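Local coordinates for DsrH (Allochromatium vinosum, PDB 2HY5), which forms, with DsrE and DsrF, the six-chain DsrEFH complex and probably takes part in sulfur transfer during intracellular sulfur oxidation, at residues 13-16 with 17-21; 88-91 with 92-95. All coordinates share one frame; numbering follows the deposited sequence.

Contact 1. Residues 13-16 with 17-21; sequences ERNS and LESCL
The carbonyl oxygen N15 O accepts the amide S19 N at 3.1 Å at the first turn of helix 16-23, the helix that follows strand 3-7 in this alpha/beta fold with a parallel sheet. The bond runs nearly in line with the carbonyl. The hydroxyl S19 OG lies within reach of the same oxygen, also 3.1 Å from N15 O. It stands anti to its own carbonyl carbon (chi1 -59°), which turns it back toward the start of the helix. Its proton is not settled on N15 O, because S19 OG is also hydrogen-bonded to D45 of a DsrF chain. The turn is therefore tied to the subunit interface.

One residue on, C20 N bonds to S16 O at 3.0 Å, with an N-H...O angle of 156°. The CB of C20 lies near the same oxygen. The CB of S16 is directed away from the turn. Its OG is hydrogen-bonded to the terminal carboxylate of L102, so the helix start meets the chain end. L17 runs its branch away from the turn to V7 and L32, while C20 packs on H5, V7 and V30. These residues seat the helix on the sheet. At the outset of the helix the amide L17 N donates to water 1 at 2.8 Å, and R14 O lies 3.1 Å from this same water.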
loop_
_atom_site.group_PDB
_atom_site.type_symbol
_atom_site.label_atom_id
_atom_site.label_comp_id
_atom_site.label_asym_id
_atom_site.label_seq_id
_atom_site.Cartn_x
_atom_site.Cartn_y
_atom_site.Cartn_z
ATOM N N GLU C 13 -0.184 -8.395 9.274
ATOM C CA GLU C 13 0.216 -7.947 7.948
ATOM C C GLU C 13 1.441 -7.035 7.965
ATOM O O GLU C 13 2.367 -7.214 7.170
ATOM C CB GLU C 13 -0.960 -7.216 7.293
ATOM C CG GLU C 13 -0.676 -6.661 5.908
ATOM C CD GLU C 13 -0.280 -7.736 4.912
ATOM O OE1 GLU C 13 -0.124 -7.411 3.717
ATOM O OE2 GLU C 13 -0.119 -8.907 5.320
ATOM N N ARG C 14 1.438 -6.057 8.868
ATOM C CA ARG C 14 2.533 -5.092 8.979
ATOM C C ARG C 14 3.186 -5.061 10.357
ATOM O O ARG C 14 2.629 -5.557 11.340
ATOM C CB ARG C 14 2.034 -3.680 8.664
ATOM C CG ARG C 14 2.500 -3.106 7.340
ATOM C CD ARG C 14 1.506 -3.392 6.235
ATOM N NE ARG C 14 1.513 -2.333 5.229
ATOM C CZ ARG C 14 0.689 -2.288 4.189
ATOM N NH1 ARG C 14 -0.211 -3.246 4.014
ATOM N NH2 ARG C 14 0.755 -1.280 3.330
ATOM N N ASN C 15 4.357 -4.434 10.414
ATOM C CA ASN C 15 5.136 -4.309 11.640
ATOM C C ASN C 15 4.805 -3.025 12.406
ATOM O O ASN C 15 5.424 -2.728 13.422
ATOM C CB ASN C 15 6.624 -4.314 11.291
ATOM C CG ASN C 15 7.060 -3.053 10.563
ATOM O OD1 ASN C 15 6.321 -2.504 9.743
ATOM N ND2 ASN C 15 8.273 -2.592 10.855
ATOM N N SER C 16 3.821 -2.281 11.917
ATOM C CA SER C 16 3.428 -1.011 12.521
ATOM C C SER C 16 3.069 -1.071 14.001
ATOM O O SER C 16 3.560 -0.263 14.793
ATOM C CB SER C 16 2.258 -0.412 11.742
ATOM O OG SER C 16 2.631 -0.179 10.399
ATOM N N LEU C 17 2.212 -2.017 14.372
ATOM C CA LEU C 17 1.796 -2.145 15.764
ATOM C C LEU C 17 2.982 -2.481 16.671
ATOM O O LEU C 17 3.148 -1.882 17.738
ATOM C CB LEU C 17 0.697 -3.211 15.883
ATOM C CG LEU C 17 -0.056 -3.404 17.209
ATOM C CD1 LEU C 17 0.586 -4.517 18.004
ATOM C CD2 LEU C 17 -0.096 -2.100 17.996
ATOM N N GLU C 18 3.818 -3.422 16.247
ATOM C CA GLU C 18 4.973 -3.810 17.047
ATOM C C GLU C 18 5.931 -2.646 17.289
ATOM O O GLU C 18 6.441 -2.482 18.397
ATOM C CB GLU C 18 5.711 -4.974 16.381
ATOM C CG GLU C 18 4.889 -6.251 16.326
ATOM C CD GLU C 18 5.661 -7.423 15.755
ATOM O OE1 GLU C 18 6.120 -7.327 14.597
ATOM O OE2 GLU C 18 5.806 -8.441 16.464
ATOM N N SER C 19 6.174 -1.836 16.264
ATOM C CA SER C 19 7.068 -0.695 16.411
ATOM C C SER C 19 6.453 0.334 17.358
ATOM O O SER C 19 7.142 0.930 18.182
ATOM C CB SER C 19 7.333 -0.044 15.053
ATOM O OG SER C 19 7.920 -0.972 14.158
ATOM N N CYS C 20 5.146 0.535 17.233
ATOM C CA CYS C 20 4.447 1.491 18.080
ATOM C C CYS C 20 4.578 1.117 19.550
ATOM O O CYS C 20 4.970 1.942 20.382
ATOM C CB CYS C 20 2.967 1.547 17.707
ATOM S SG CYS C 20 1.961 2.476 18.890
ATOM N N LEU C 21 4.260 -0.133 19.864
ATOM C CA LEU C 21 4.325 -0.609 21.240
ATOM C C LEU C 21 5.729 -0.544 21.829
ATOM O O LEU C 21 5.891 -0.465 23.047
ATOM C CB LEU C 21 3.781 -2.039 21.328
ATOM C CG LEU C 21 2.306 -2.204 20.945
ATOM C CD1 LEU C 21 1.877 -3.642 21.187
ATOM C CD2 LEU C 21 1.439 -1.250 21.761
HETATM O O HOH W 1 0.664 -3.359 12.405
#

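Contact 2. Residues 88-91 with 92-95; sequences FVDL and TTEC
From F88 O to T92 N and from V89 O to T93 N, the last turns of helix 85-94 keep the i to i+4 pattern, which closes with C95 N on L91 O at 3.1 Å, N-H...O angle 163°. C95 then leaves helical geometry.

The hydroxyl T92 OG1 adds a second grip on V89 O. This bond is short, 2.6 Å, and approaches tilted 19° from the carbonyl plane, whereas T93 N lies in it. OG1 sits between the backbone N and the carbonyl carbon (chi1 64°), which aims it at V89 O. That leaves CG2 to meet CE2 of the F88 ring obliquely at 4.0 Å. A valine in place of T92 would probably leave V89 O without its short hydroxyl bond.

T93 OG1 lies 3.0 Å from D90 O, its proton not settled. Water 2 joins T93 OG1 to D90 OD1, donating to the latter at 2.6 Å. The chain of E94, extended beyond CG, runs alongside D90 O, CG lying 3.0 Å from that oxygen, with OE2 near CD2 of L91. D90 OD2 and E94 OE1, like charges, are 5.1 Å apart, and K30 of DsrE forms a salt bridge with D90, which probably eases the repulsion.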
loop_
_atom_site.group_PDB
_atom_site.type_symbol
_atom_site.label_atom_id
_atom_site.label_comp_id
_atom_site.label_asym_id
_atom_site.label_seq_id
_atom_site.Cartn_x
_atom_site.Cartn_y
_atom_site.Cartn_z
ATOM N N PHE C 88 -12.529 9.390 18.905
ATOM C CA PHE C 88 -11.245 9.466 18.213
ATOM C C PHE C 88 -10.817 10.934 18.243
ATOM O O PHE C 88 -9.681 11.265 18.584
ATOM C CB PHE C 88 -11.454 8.959 16.775
ATOM C CG PHE C 88 -10.199 8.855 15.934
ATOM C CD1 PHE C 88 -10.256 8.211 14.702
ATOM C CD2 PHE C 88 -8.992 9.431 16.330
ATOM C CE1 PHE C 88 -9.136 8.141 13.874
ATOM C CE2 PHE C 88 -7.869 9.368 15.509
ATOM C CZ PHE C 88 -7.941 8.721 14.277
ATOM N N VAL C 89 -11.747 11.817 17.900
ATOM C CA VAL C 89 -11.463 13.246 17.913
ATOM C C VAL C 89 -11.070 13.715 19.319
ATOM O O VAL C 89 -10.107 14.463 19.474
ATOM C CB VAL C 89 -12.681 14.061 17.434
ATOM C CG1 VAL C 89 -12.446 15.553 17.677
ATOM C CG2 VAL C 89 -12.914 13.806 15.958
ATOM N N ASP C 90 -11.809 13.288 20.341
ATOM C CA ASP C 90 -11.480 13.697 21.705
ATOM C C ASP C 90 -10.088 13.226 22.116
ATOM O O ASP C 90 -9.394 13.915 22.860
ATOM C CB ASP C 90 -12.514 13.169 22.705
ATOM C CG ASP C 90 -13.837 13.902 22.617
ATOM O OD1 ASP C 90 -13.837 15.093 22.245
ATOM O OD2 ASP C 90 -14.876 13.290 22.935
ATOM N N LEU C 91 -9.683 12.051 21.646
ATOM C CA LEU C 91 -8.357 11.546 21.975
ATOM C C LEU C 91 -7.263 12.444 21.400
ATOM O O LEU C 91 -6.244 12.680 22.050
ATOM C CB LEU C 91 -8.172 10.117 21.452
ATOM C CG LEU C 91 -8.869 9.001 22.238
ATOM C CD1 LEU C 91 -8.673 7.670 21.527
ATOM C CD2 LEU C 91 -8.303 8.940 23.652
ATOM N N THR C 92 -7.465 12.950 20.185
ATOM C CA THR C 92 -6.452 13.808 19.572
ATOM C C THR C 92 -6.322 15.148 20.286
ATOM O O THR C 92 -5.245 15.747 20.282
ATOM C CB THR C 92 -6.746 14.091 18.078
ATOM O OG1 THR C 92 -7.968 14.830 17.959
ATOM C CG2 THR C 92 -6.852 12.784 17.298
ATOM N N THR C 93 -7.408 15.624 20.895
ATOM C CA THR C 93 -7.362 16.901 21.603
ATOM C C THR C 93 -6.931 16.743 23.059
ATOM O O THR C 93 -6.350 17.661 23.641
ATOM C CB THR C 93 -8.723 17.642 21.555
ATOM O OG1 THR C 93 -9.743 16.840 22.158
ATOM C CG2 THR C 93 -9.109 17.941 20.118
ATOM N N GLU C 94 -7.218 15.586 23.649
ATOM C CA GLU C 94 -6.824 15.327 25.033
ATOM C C GLU C 94 -5.311 15.137 25.083
ATOM O O GLU C 94 -4.643 15.641 25.988
ATOM C CB GLU C 94 -7.537 14.081 25.566
ATOM C CG GLU C 94 -9.038 14.279 25.766
ATOM C CD GLU C 94 -9.792 12.975 25.972
ATOM O OE1 GLU C 94 -11.010 13.027 26.237
ATOM O OE2 GLU C 94 -9.172 11.896 25.858
ATOM N N CYS C 95 -4.772 14.412 24.104
ATOM C CA CYS C 95 -3.330 14.195 24.033
ATOM C C CYS C 95 -2.681 15.438 23.420
ATOM O O CYS C 95 -3.352 16.241 22.775
ATOM C CB CYS C 95 -3.022 12.954 23.192
ATOM S SG CYS C 95 -3.538 11.400 23.978
HETATM O O HOH W 2 -12.559 17.093 21.312
#

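Overall arrangement
Contacts 1 and 2 follow one another along the chain and do not touch. Their centres are 21 Å apart and their nearest atoms about 12 Å. The sheet separates them. Residues 13-21 meet H5 and V7 of strand 3-7, while residues 88-95 meet L4 of the same strand from the other face. Contact 1 is the start of a helix and contact 2 the end of one. They also face different partners in the hexamer. Contact 1 adjoins DsrF chains and the second DsrH copy. Contact 2 adjoins DsrE, where R124 of that chain bonds to T92 O and C95 O. The two helix ends thus serve separate subunit interfaces.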